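Local coordinates for protein nucleoporin nup120 (Schizosaccharomyces pombe, PDB 4GQ2) that serves as a structural constituent of the nuclear pore complex, the channel for traffic between nucleus and cytoplasm, at residues I312-A317 with G357-F362; G331-S336 with Q377-S382; L741-F746 with E818-F823; E762-V767 with S775-S780. One frame throughout, in Å; residues are numbered along the deposited sequence.

The four contacts fall into two pairs. Interactions 1 and 2 lie in the beta-propeller domain, centres about 15 Å apart, and their segments alternate along the chain. They meet in one sheet, where strands 361-370 and 373-382 are joined by a probable hydrogen bond from Phe362 N to Leu381 O. Interactions 3 and 4 come later, in the alpha-helical part, centres about 12 Å apart; both segments of interaction 4 fall between those of interaction 3. They touch: Lys745 NZ probably bonds to Val767 O, and Phe823 packs on Leu764. About 51 Å separates the centres of interactions 1 and 3. One pair thus joins parts of the propeller, the other packs loops against helices.

Interaction 1 of 4, residues I312-A317 with G357-F362; sequences IYKLNA and GSQSKF
Ile312 and Phe362 meet at the buried end of this contact, and Lys314 and Gln359 at its outer end. Lys314 starts with CG anti to the backbone N (chi1 179°); CB and CG meet nothing of 357-362, and the side chain as a whole also touches Ser296 and Phe297. The chain then bends at chi2 and again at chi4. Beyond CD, Lys314 CE comes to 4.2 Å from Gln359 OE1, and the tip, NZ, lies 3.8 Å from Gln359 OE1. Gln359 NE2 is 4.1 Å from Lys314 NZ, and the two side chains meet at about a right angle. Deeper in, Ile312 reaches with its last carbon alone: CD1 sits over one face of the Phe362 ring, at the root of the ring, 4.2 Å from CG. Phe297 meets the same ring edge-to-face. The segments belong to successive sheets of the beta-propeller: 312-317 is in strand 309-317, while 357-360 is the loop leading into strand 361-370, whose first residues are Lys361 and Phe362. No hydrogen bond crosses between them, and the lysine-to-amide approach is too long for one. The chemistry therefore implies cohesion by apolar packing inside, with probably no more than loose electrostatic attraction outside.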
loop_
_atom_site.group_PDB
_atom_site.type_symbol
_atom_site.label_atom_id
_atom_site.label_comp_id
_atom_site.label_asym_id
_atom_site.label_seq_id
_atom_site.Cartn_x
_atom_site.Cartn_y
_atom_site.Cartn_z
ATOM N N ILE A 312 12.624 28.685 34.830
ATOM C CA ILE A 312 12.694 29.638 33.723
ATOM C C ILE A 312 13.343 30.940 34.203
ATOM O O ILE A 312 13.067 31.410 35.306
ATOM C CB ILE A 312 11.308 29.897 33.081
ATOM C CG1 ILE A 312 10.832 28.648 32.320
ATOM C CG2 ILE A 312 11.353 31.106 32.149
ATOM C CD1 ILE A 312 9.438 28.749 31.723
ATOM N N TYR A 313 14.219 31.499 33.372
ATOM C CA TYR A 313 14.905 32.748 33.669
ATOM C C TYR A 313 14.731 33.735 32.524
ATOM O O TYR A 313 14.731 33.347 31.356
ATOM C CB TYR A 313 16.400 32.504 33.879
ATOM C CG TYR A 313 16.756 31.708 35.113
ATOM C CD1 TYR A 313 16.662 30.318 35.117
ATOM C CD2 TYR A 313 17.213 32.341 36.273
ATOM C CE1 TYR A 313 16.994 29.582 36.241
ATOM C CE2 TYR A 313 17.555 31.608 37.404
ATOM C CZ TYR A 313 17.442 30.229 37.379
ATOM O OH TYR A 313 17.767 29.480 38.485
ATOM N N LYS A 314 14.595 35.011 32.872
ATOM C CA LYS A 314 14.572 36.091 31.892
ATOM C C LYS A 314 15.970 36.687 31.768
ATOM O O LYS A 314 16.639 36.935 32.775
ATOM C CB LYS A 314 13.566 37.171 32.314
ATOM C CG LYS A 314 13.472 38.375 31.386
ATOM C CD LYS A 314 12.508 38.144 30.231
ATOM C CE LYS A 314 12.627 39.216 29.153
ATOM N NZ LYS A 314 12.035 40.524 29.547
ATOM N N LEU A 315 16.412 36.894 30.531
ATOM C CA LEU A 315 17.656 37.604 30.276
ATOM C C LEU A 315 17.348 39.063 29.970
ATOM O O LEU A 315 16.577 39.374 29.055
ATOM C CB LEU A 315 18.437 36.980 29.116
ATOM C CG LEU A 315 19.952 36.753 29.256
ATOM C CD1 LEU A 315 20.568 36.574 27.881
ATOM C CD2 LEU A 315 20.692 37.854 30.009
ATOM N N ASN A 316 17.957 39.948 30.755
ATOM C CA ASN A 316 17.795 41.384 30.597
ATOM C C ASN A 316 19.130 42.026 30.241
ATOM O O ASN A 316 20.126 41.842 30.945
ATOM C CB ASN A 316 17.219 41.993 31.879
ATOM C CG ASN A 316 15.874 41.390 32.259
ATOM O OD1 ASN A 316 14.939 41.372 31.456
ATOM N ND2 ASN A 316 15.772 40.892 33.491
ATOM N N ALA A 317 19.142 42.756 29.129
ATOM C CA ALA A 317 20.343 43.433 28.649
ATOM C C ALA A 317 20.120 44.941 28.597
ATOM O O ALA A 317 19.036 45.398 28.226
ATOM C CB ALA A 317 20.730 42.908 27.274
ATOM N N GLY A 357 2.629 36.444 22.569
ATOM C CA GLY A 357 1.563 37.252 23.160
ATOM C C GLY A 357 1.354 37.005 24.647
ATOM O O GLY A 357 0.362 36.393 25.041
ATOM N N SER A 358 2.281 37.469 25.485
ATOM C CA SER A 358 3.510 38.127 25.038
ATOM C C SER A 358 4.717 37.419 25.639
ATOM O O SER A 358 5.490 36.768 24.933
ATOM C CB SER A 358 3.503 39.617 25.398
ATOM O OG SER A 358 3.382 39.811 26.796
ATOM N N GLN A 359 4.857 37.553 26.953
ATOM C CA GLN A 359 5.888 36.866 27.714
ATOM C C GLN A 359 5.275 36.332 29.009
ATOM O O GLN A 359 5.924 36.292 30.058
ATOM C CB GLN A 359 7.083 37.796 27.980
ATOM C CG GLN A 359 6.737 39.183 28.513
ATOM C CD GLN A 359 7.923 40.133 28.505
ATOM O OE1 GLN A 359 8.771 40.088 27.610
ATOM N NE2 GLN A 359 7.983 41.008 29.502
ATOM N N SER A 360 4.011 35.922 28.912
ATOM C CA SER A 360 3.254 35.399 30.047
ATOM C C SER A 360 2.887 33.928 29.850
ATOM O O SER A 360 2.637 33.209 30.820
ATOM C CB SER A 360 1.986 36.233 30.279
ATOM O OG SER A 360 1.096 36.148 29.176
ATOM N N LYS A 361 2.859 33.489 28.594
ATOM C CA LYS A 361 2.492 32.114 28.266
ATOM C C LYS A 361 3.671 31.350 27.645
ATOM O O LYS A 361 4.247 31.774 26.633
ATOM C CB LYS A 361 1.266 32.101 27.348
ATOM C CG LYS A 361 0.522 30.776 27.286
ATOM C CD LYS A 361 -0.570 30.825 26.231
ATOM C CE LYS A 361 -1.116 29.441 25.925
ATOM N NZ LYS A 361 -1.994 29.457 24.724
ATOM N N PHE A 362 4.024 30.229 28.276
ATOM C CA PHE A 362 5.146 29.391 27.848
ATOM C C PHE A 362 4.728 27.942 27.632
ATOM O O PHE A 362 3.748 27.470 28.220
ATOM C CB PHE A 362 6.278 29.421 28.879
ATOM C CG PHE A 362 6.820 30.790 29.151
ATOM C CD1 PHE A 362 7.725 31.381 28.278
ATOM C CD2 PHE A 362 6.432 31.485 30.289
ATOM C CE1 PHE A 362 8.226 32.646 28.529
ATOM C CE2 PHE A 362 6.930 32.749 30.547
ATOM C CZ PHE A 362 7.828 33.331 29.666
#

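Interaction 2 of 4, residues G331-S336 with Q377-S382; sequences GIIPPS and QKCNLS
Gln377 NE2 donates to the backbone carbonyl of Ser336, the one hydrogen bond across this contact, and a weak one: NE2 to Ser336 O is 3.5 Å, with 156° at the hydrogen. The rest of the amide is occupied too. Gln377 OE1 rests 3.7 Å from Pro335 CB and accepts a weak hydrogen bond from Trp368 NE1, so both ends of the amide have weak partners, which probably help to set its rotation. The side chain gets there with CG beside the backbone N (chi1 -61°) and an extended course beyond. Within the beta-propeller, strand 373-382 lies between strands 361-370 and 390-395, and the irregular 331-336 segment, part of the loop between strands 324-328 and 346-354, runs over one face of that sheet. The CB atoms of alternate residues Gln377, Cys379 and Leu381 point to it. Ile333 packs its CG2 branch against Cys379 SG at 4.3 Å, while its CD1 lies 4.7 Å from Leu381 CB, the last atom modelled in that side chain. Trp393 of strand 390-395 touches Ile333, Ser336 and Cys379. From the neighbouring four-stranded sheet, Phe310 packs on Ile333 and Pro335.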
loop_
_atom_site.group_PDB
_atom_site.type_symbol
_atom_site.label_atom_id
_atom_site.label_comp_id
_atom_site.label_asym_id
_atom_site.label_seq_id
_atom_site.Cartn_x
_atom_site.Cartn_y
_atom_site.Cartn_z
ATOM N N GLY A 331 10.928 28.852 40.036
ATOM C CA GLY A 331 11.747 27.988 40.883
ATOM C C GLY A 331 11.539 26.512 40.575
ATOM O O GLY A 331 12.501 25.741 40.537
ATOM N N ILE A 332 10.284 26.115 40.350
ATOM C CA ILE A 332 9.937 24.708 40.085
ATOM C C ILE A 332 8.762 24.504 39.103
ATOM O O ILE A 332 7.679 25.070 39.275
ATOM C CB ILE A 332 9.698 23.918 41.402
ATOM C CG1 ILE A 332 11.025 23.391 41.968
ATOM C CG2 ILE A 332 8.734 22.757 41.195
ATOM C CD1 ILE A 332 10.895 22.555 43.232
ATOM N N ILE A 333 9.013 23.701 38.067
ATOM C CA ILE A 333 7.974 23.107 37.222
ATOM C C ILE A 333 8.089 21.586 37.396
ATOM O O ILE A 333 9.004 20.968 36.847
ATOM C CB ILE A 333 8.139 23.502 35.732
ATOM C CG1 ILE A 333 7.810 24.983 35.521
ATOM C CG2 ILE A 333 7.258 22.645 34.830
ATOM C CD1 ILE A 333 8.096 25.501 34.123
ATOM N N PRO A 334 7.185 20.979 38.192
ATOM C CA PRO A 334 7.315 19.553 38.487
ATOM C C PRO A 334 6.604 18.665 37.463
ATOM O O PRO A 334 5.399 18.818 37.253
ATOM C CB PRO A 334 6.668 19.414 39.874
ATOM C CG PRO A 334 5.845 20.653 40.075
ATOM C CD PRO A 334 6.034 21.572 38.897
ATOM N N PRO A 335 7.352 17.744 36.824
ATOM C CA PRO A 335 6.785 16.820 35.846
ATOM C C PRO A 335 5.791 15.872 36.492
ATOM O O PRO A 335 5.899 15.580 37.684
ATOM C CB PRO A 335 8.005 16.022 35.356
ATOM C CG PRO A 335 9.184 16.869 35.687
ATOM C CD PRO A 335 8.808 17.563 36.962
ATOM N N SER A 336 4.830 15.402 35.703
ATOM C CA SER A 336 3.909 14.366 36.144
ATOM C C SER A 336 4.680 13.057 36.283
ATOM O O SER A 336 5.846 12.971 35.887
ATOM C CB SER A 336 2.786 14.200 35.128
ATOM O OG SER A 336 2.606 15.391 34.384
ATOM N N GLN A 377 6.093 14.671 27.206
ATOM C CA GLN A 377 5.177 15.502 27.982
ATOM C C GLN A 377 5.179 16.942 27.492
ATOM O O GLN A 377 6.236 17.490 27.160
ATOM C CB GLN A 377 5.578 15.511 29.457
ATOM C CG GLN A 377 5.575 14.166 30.166
ATOM C CD GLN A 377 6.080 14.277 31.595
ATOM O OE1 GLN A 377 6.776 15.234 31.947
ATOM N NE2 GLN A 377 5.735 13.298 32.426
ATOM N N LYS A 378 3.995 17.551 27.456
ATOM C CA LYS A 378 3.858 18.992 27.256
ATOM C C LYS A 378 3.328 19.654 28.525
ATOM O O LYS A 378 2.491 19.081 29.232
ATOM C CB LYS A 378 2.906 19.296 26.104
ATOM C CG LYS A 378 3.534 19.265 24.727
ATOM C CD LYS A 378 2.520 19.670 23.665
ATOM C CE LYS A 378 3.156 19.707 22.283
ATOM N NZ LYS A 378 2.163 19.946 21.200
ATOM N N CYS A 379 3.819 20.859 28.805
ATOM C CA CYS A 379 3.289 21.682 29.884
ATOM C C CYS A 379 2.950 23.076 29.390
ATOM O O CYS A 379 3.819 23.800 28.895
ATOM C CB CYS A 379 4.278 21.791 31.048
ATOM S SG CYS A 379 3.908 23.138 32.209
ATOM N N ASN A 380 1.677 23.436 29.525
ATOM C CA ASN A 380 1.243 24.809 29.339
ATOM C C ASN A 380 1.344 25.558 30.656
ATOM O O ASN A 380 0.540 25.344 31.575
ATOM C CB ASN A 380 -0.185 24.868 28.790
ATOM C CG ASN A 380 -0.231 25.238 27.319
ATOM O OD1 ASN A 380 -0.720 24.471 26.491
ATOM N ND2 ASN A 380 0.278 26.424 26.987
ATOM N N LEU A 381 2.353 26.418 30.748
ATOM C CA LEU A 381 2.561 27.242 31.933
ATOM C C LEU A 381 2.152 28.684 31.654
ATOM O O LEU A 381 2.374 29.200 30.552
ATOM C CB LEU A 381 4.011 27.168 32.400
ATOM N N SER A 382 1.544 29.318 32.653
ATOM C CA SER A 382 1.121 30.717 32.556
ATOM C C SER A 382 1.359 31.487 33.864
ATOM O O SER A 382 1.447 30.888 34.937
ATOM C CB SER A 382 -0.343 30.805 32.115
ATOM O OG SER A 382 -1.115 29.781 32.714
#

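Interaction 3 of 4, residues L741-F746 with E818-F823; sequences LLLEKF and EKLFLF
Leu743 and Leu820 make the apolar part of this contact through one methyl each: the two CD2 atoms lie 4.1 Å apart, and the side chains lie nearly perpendicular. Each leucine holds CG beside its backbone N (chi1 -69° in Leu743), and each CB points toward the opposite segment, so that the two branches come together midway between backbones more than 9 Å apart.

The aromatic part is looser. Phe746 turns its edge to the end of the helix, with CZ 4.3 Å from Phe823 O, and this oxygen lies near the plane of the ring. The weakly positive rim of a phenyl ring would suit a carbonyl oxygen there, but the distance is long and Phe746 is poorly ordered. Glu744 O sits above one face of the same ring, displaced toward the rim.

No polar bond crosses the contact. Within the helix, Lys819 NZ and Glu818 OE1 form a long salt bridge, 3.9 Å. Phe823, the first residue beyond the helical conformation, still donates its N to Lys819 O at 3.1 Å. The 741-746 segment is tied down nearby, where Glu744 N donates to Gln825 OE1.

In the alpha-helical part of the protein, the extended 741-746 segment follows helix 719-739 and runs past the C-terminal end of helix 812-822. Helix 826-832 borders both leucines, with Ala828 against Leu743 and Cys829 and Leu832 against Leu820, and helix 770-777 adds Phe773 to the side of Leu820. Phe823 leads its ring away to Leu764.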
loop_
_atom_site.group_PDB
_atom_site.type_symbol
_atom_site.label_atom_id
_atom_site.label_comp_id
_atom_site.label_asym_id
_atom_site.label_seq_id
_atom_site.Cartn_x
_atom_site.Cartn_y
_atom_site.Cartn_z
ATOM N N LEU A 741 -0.704 0.481 -1.906
ATOM C CA LEU A 741 -0.656 0.426 -3.352
ATOM C C LEU A 741 0.574 1.146 -3.891
ATOM O O LEU A 741 0.648 2.379 -3.888
ATOM C CB LEU A 741 -1.941 1.003 -3.939
ATOM C CG LEU A 741 -2.237 0.847 -5.434
ATOM C CD1 LEU A 741 -1.680 -0.442 -6.012
ATOM C CD2 LEU A 741 -3.739 0.893 -5.631
ATOM N N LEU A 742 1.545 0.362 -4.350
ATOM C CA LEU A 742 2.802 0.917 -4.838
ATOM C C LEU A 742 2.680 1.364 -6.276
ATOM O O LEU A 742 2.203 0.619 -7.134
ATOM C CB LEU A 742 3.947 -0.083 -4.660
ATOM C CG LEU A 742 4.438 -0.120 -3.215
ATOM C CD1 LEU A 742 5.265 -1.366 -2.947
ATOM C CD2 LEU A 742 5.227 1.144 -2.902
ATOM N N LEU A 743 3.111 2.593 -6.521
ATOM C CA LEU A 743 2.996 3.225 -7.823
ATOM C C LEU A 743 4.144 2.830 -8.740
ATOM O O LEU A 743 5.240 2.520 -8.281
ATOM C CB LEU A 743 2.939 4.752 -7.668
ATOM C CG LEU A 743 1.682 5.343 -7.017
ATOM C CD1 LEU A 743 1.760 6.859 -7.006
ATOM C CD2 LEU A 743 0.410 4.874 -7.713
ATOM N N GLU A 744 3.882 2.853 -10.040
ATOM C CA GLU A 744 4.892 2.528 -11.038
ATOM C C GLU A 744 5.872 3.680 -11.259
ATOM O O GLU A 744 5.504 4.857 -11.184
ATOM C CB GLU A 744 4.230 2.115 -12.354
ATOM C CG GLU A 744 3.525 0.767 -12.276
ATOM C CD GLU A 744 2.600 0.505 -13.453
ATOM O OE1 GLU A 744 1.666 1.306 -13.682
ATOM O OE2 GLU A 744 2.795 -0.523 -14.139
ATOM N N LYS A 745 7.127 3.316 -11.506
ATOM C CA LYS A 745 8.174 4.265 -11.873
ATOM C C LYS A 745 8.665 3.968 -13.289
ATOM O O LYS A 745 8.757 2.803 -13.692
ATOM C CB LYS A 745 9.336 4.206 -10.877
ATOM C CG LYS A 745 9.273 5.243 -9.759
ATOM C CD LYS A 745 8.371 4.815 -8.610
ATOM C CE LYS A 745 8.534 5.724 -7.399
ATOM N NZ LYS A 745 8.042 7.119 -7.604
ATOM N N PHE A 746 8.980 5.023 -14.038
ATOM C CA PHE A 746 9.342 4.886 -15.450
ATOM C C PHE A 746 10.819 5.184 -15.717
ATOM O O PHE A 746 11.387 6.132 -15.174
ATOM C CB PHE A 746 8.447 5.777 -16.323
ATOM C CG PHE A 746 6.993 5.751 -15.929
ATOM C CD1 PHE A 746 6.208 4.624 -16.168
ATOM C CD2 PHE A 746 6.406 6.856 -15.317
ATOM C CE1 PHE A 746 4.871 4.600 -15.800
ATOM C CE2 PHE A 746 5.070 6.836 -14.950
ATOM C CZ PHE A 746 4.302 5.709 -15.194
ATOM N N GLU A 818 -9.227 9.022 -11.591
ATOM C CA GLU A 818 -9.079 9.837 -12.799
ATOM C C GLU A 818 -7.712 10.521 -12.817
ATOM O O GLU A 818 -7.042 10.540 -13.849
ATOM C CB GLU A 818 -10.221 10.856 -12.926
ATOM C CG GLU A 818 -10.395 11.458 -14.317
ATOM C CD GLU A 818 -9.742 12.822 -14.483
ATOM O OE1 GLU A 818 -9.238 13.385 -13.489
ATOM O OE2 GLU A 818 -9.741 13.345 -15.616
ATOM N N LYS A 819 -7.289 11.044 -11.667
ATOM C CA LYS A 819 -5.972 11.678 -11.549
ATOM C C LYS A 819 -4.835 10.680 -11.712
ATOM O O LYS A 819 -3.823 10.973 -12.364
ATOM C CB LYS A 819 -5.833 12.416 -10.222
ATOM C CG LYS A 819 -6.554 13.752 -10.167
ATOM C CD LYS A 819 -5.928 14.760 -11.123
ATOM C CE LYS A 819 -6.529 16.145 -10.950
ATOM N NZ LYS A 819 -8.016 16.123 -11.022
ATOM N N LEU A 820 -5.002 9.500 -11.124
ATOM C CA LEU A 820 -4.007 8.436 -11.260
ATOM C C LEU A 820 -3.842 8.091 -12.736
ATOM O O LEU A 820 -2.722 7.906 -13.221
ATOM C CB LEU A 820 -4.405 7.193 -10.448
ATOM C CG LEU A 820 -4.212 7.245 -8.923
ATOM C CD1 LEU A 820 -4.879 6.055 -8.237
ATOM C CD2 LEU A 820 -2.734 7.295 -8.569
ATOM N N PHE A 821 -4.973 8.034 -13.439
ATOM C CA PHE A 821 -4.988 7.728 -14.854
ATOM C C PHE A 821 -4.200 8.773 -15.626
ATOM O O PHE A 821 -3.283 8.425 -16.370
ATOM C CB PHE A 821 -6.420 7.608 -15.387
ATOM C CG PHE A 821 -6.486 7.111 -16.799
ATOM C CD1 PHE A 821 -6.434 5.744 -17.068
ATOM C CD2 PHE A 821 -6.572 8.006 -17.867
ATOM C CE1 PHE A 821 -6.482 5.277 -18.374
ATOM C CE2 PHE A 821 -6.618 7.542 -19.176
ATOM C CZ PHE A 821 -6.573 6.175 -19.429
ATOM N N LEU A 822 -4.538 10.044 -15.424
ATOM C CA LEU A 822 -3.796 11.164 -16.024
ATOM C C LEU A 822 -2.289 11.068 -15.800
ATOM O O LEU A 822 -1.511 11.532 -16.631
ATOM C CB LEU A 822 -4.309 12.503 -15.478
ATOM C CG LEU A 822 -5.355 13.347 -16.219
ATOM C CD1 LEU A 822 -5.928 12.708 -17.482
ATOM C CD2 LEU A 822 -6.463 13.742 -15.250
ATOM N N PHE A 823 -1.882 10.480 -14.676
ATOM C CA PHE A 823 -0.459 10.313 -14.364
ATOM C C PHE A 823 0.047 8.932 -14.762
ATOM O O PHE A 823 1.143 8.524 -14.374
ATOM C CB PHE A 823 -0.164 10.636 -12.895
ATOM C CG PHE A 823 0.017 12.106 -12.633
ATOM C CD1 PHE A 823 -1.082 12.961 -12.589
ATOM C CD2 PHE A 823 1.289 12.642 -12.449
ATOM C CE1 PHE A 823 -0.920 14.324 -12.367
ATOM C CE2 PHE A 823 1.461 14.003 -12.231
ATOM C CZ PHE A 823 0.354 14.847 -12.183
#

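Interaction 4 of 4, residues E762-V767 with S775-S780; sequences EALASV and SALNYS
Leu764 packs against Ala776 and Leu777, a short-range contact of the alpha-helical part in which a short, tightly turned segment packs against helix 770-777. Leu764 has the most surface buried here and uses both of its methyl groups. CD2 lies 3.8 Å from Ala776 CB, whose small side chain is consistent with the 6.5 Å between the CA atoms of Leu764 and Ala776. CD1 meets Leu777 CD2 at 3.9 Å. That same Leu777 methyl is 4.0 Å from Leu764 CD2, so it faces the fork of Leu764 and touches both prongs; one leucine side chain is set roughly square to the other. In Leu764, CG stands beside the backbone N (chi1 -78°), which sends the fork to the helix. Phe773, one turn earlier in that helix, also touches Leu764, and Cys675 of helix 672-703 packs on Ala776.

No hydrogen bond joins the two segments; each is held by its own. In 762-767, Ala763 O accepts from both Ser766 N and Val767 N, closing the turn that carries Leu764. In the other segment, Tyr779 N donates to Ala776 O at 3.2 Å. Just beyond, Ser780 OG donates to Asn778 O at 2.9 Å, approaching from above the carbonyl plane, 43° out of it.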
loop_
_atom_site.group_PDB
_atom_site.type_symbol
_atom_site.label_atom_id
_atom_site.label_comp_id
_atom_site.label_asym_id
_atom_site.label_seq_id
_atom_site.Cartn_x
_atom_site.Cartn_y
_atom_site.Cartn_z
ATOM N N GLU A 762 4.691 18.712 -8.606
ATOM C CA GLU A 762 5.780 17.822 -8.983
ATOM C C GLU A 762 5.734 16.568 -8.123
ATOM O O GLU A 762 6.172 15.497 -8.537
ATOM C CB GLU A 762 7.096 18.560 -8.756
ATOM C CG GLU A 762 8.308 18.025 -9.494
ATOM C CD GLU A 762 9.505 18.944 -9.330
ATOM O OE1 GLU A 762 9.347 20.164 -9.563
ATOM O OE2 GLU A 762 10.598 18.456 -8.959
ATOM N N ALA A 763 5.206 16.719 -6.913
ATOM C CA ALA A 763 5.134 15.632 -5.949
ATOM C C ALA A 763 4.265 14.498 -6.474
ATOM O O ALA A 763 4.528 13.340 -6.182
ATOM C CB ALA A 763 4.619 16.140 -4.611
ATOM N N LEU A 764 3.267 14.833 -7.291
ATOM C CA LEU A 764 2.334 13.842 -7.840
ATOM C C LEU A 764 3.000 12.764 -8.695
ATOM O O LEU A 764 2.491 11.643 -8.802
ATOM C CB LEU A 764 1.222 14.529 -8.632
ATOM C CG LEU A 764 0.104 15.165 -7.804
ATOM C CD1 LEU A 764 -0.834 15.983 -8.687
ATOM C CD2 LEU A 764 -0.682 14.133 -7.012
ATOM N N ALA A 765 4.141 13.107 -9.284
ATOM C CA ALA A 765 4.865 12.208 -10.183
ATOM C C ALA A 765 6.050 11.493 -9.526
ATOM O O ALA A 765 6.692 10.655 -10.163
ATOM C CB ALA A 765 5.328 12.975 -11.418
ATOM N N SER A 766 6.334 11.812 -8.263
ATOM C CA SER A 766 7.535 11.298 -7.580
ATOM C C SER A 766 7.190 10.507 -6.314
ATOM O O SER A 766 8.023 9.807 -5.744
ATOM C CB SER A 766 8.481 12.455 -7.238
ATOM O OG SER A 766 8.682 13.313 -8.354
ATOM N N VAL A 767 5.941 10.637 -5.897
ATOM C CA VAL A 767 5.373 9.952 -4.744
ATOM C C VAL A 767 5.396 8.419 -4.913
ATOM O O VAL A 767 5.421 7.921 -6.039
ATOM C CB VAL A 767 3.960 10.540 -4.518
ATOM C CG1 VAL A 767 2.878 9.484 -4.458
ATOM C CG2 VAL A 767 3.959 11.534 -3.353
ATOM N N SER A 775 -2.849 12.235 -0.886
ATOM C CA SER A 775 -2.453 13.231 0.098
ATOM C C SER A 775 -2.029 14.514 -0.595
ATOM O O SER A 775 -2.405 15.607 -0.180
ATOM C CB SER A 775 -1.329 12.687 0.981
ATOM O OG SER A 775 -1.802 11.620 1.786
ATOM N N ALA A 776 -1.273 14.371 -1.676
ATOM C CA ALA A 776 -0.785 15.518 -2.430
ATOM C C ALA A 776 -1.922 16.320 -3.072
ATOM O O ALA A 776 -1.862 17.547 -3.105
ATOM C CB ALA A 776 0.236 15.083 -3.464
ATOM N N LEU A 777 -2.967 15.637 -3.545
ATOM C CA LEU A 777 -4.119 16.313 -4.165
ATOM C C LEU A 777 -4.927 17.151 -3.174
ATOM O O LEU A 777 -5.649 18.066 -3.571
ATOM C CB LEU A 777 -5.057 15.311 -4.844
ATOM C CG LEU A 777 -4.536 14.560 -6.069
ATOM C CD1 LEU A 777 -5.451 13.392 -6.411
ATOM C CD2 LEU A 777 -4.386 15.510 -7.249
ATOM N N ASN A 778 -4.817 16.825 -1.890
ATOM C CA ASN A 778 -5.569 17.524 -0.858
ATOM C C ASN A 778 -4.691 18.477 -0.061
ATOM O O ASN A 778 -5.077 18.928 1.020
ATOM C CB ASN A 778 -6.238 16.514 0.070
ATOM C CG ASN A 778 -7.395 15.806 -0.590
ATOM O OD1 ASN A 778 -8.495 16.342 -0.668
ATOM N ND2 ASN A 778 -7.153 14.592 -1.076
ATOM N N TYR A 779 -3.508 18.769 -0.601
ATOM C CA TYR A 779 -2.528 19.613 0.071
ATOM C C TYR A 779 -3.151 20.944 0.471
ATOM O O TYR A 779 -3.812 21.602 -0.333
ATOM C CB TYR A 779 -1.293 19.832 -0.809
ATOM C CG TYR A 779 -0.256 20.727 -0.168
ATOM C CD1 TYR A 779 0.307 20.395 1.061
ATOM C CD2 TYR A 779 0.157 21.909 -0.785
ATOM C CE1 TYR A 779 1.254 21.207 1.655
ATOM C CE2 TYR A 779 1.106 22.730 -0.195
ATOM C CZ TYR A 779 1.648 22.372 1.025
ATOM O OH TYR A 779 2.589 23.166 1.635
ATOM N N SER A 780 -2.954 21.328 1.726
ATOM C CA SER A 780 -3.661 22.472 2.273
ATOM C C SER A 780 -2.860 23.256 3.298
ATOM O O SER A 780 -1.959 22.725 3.957
ATOM C CB SER A 780 -4.993 22.026 2.886
ATOM O OG SER A 780 -5.876 21.557 1.879
#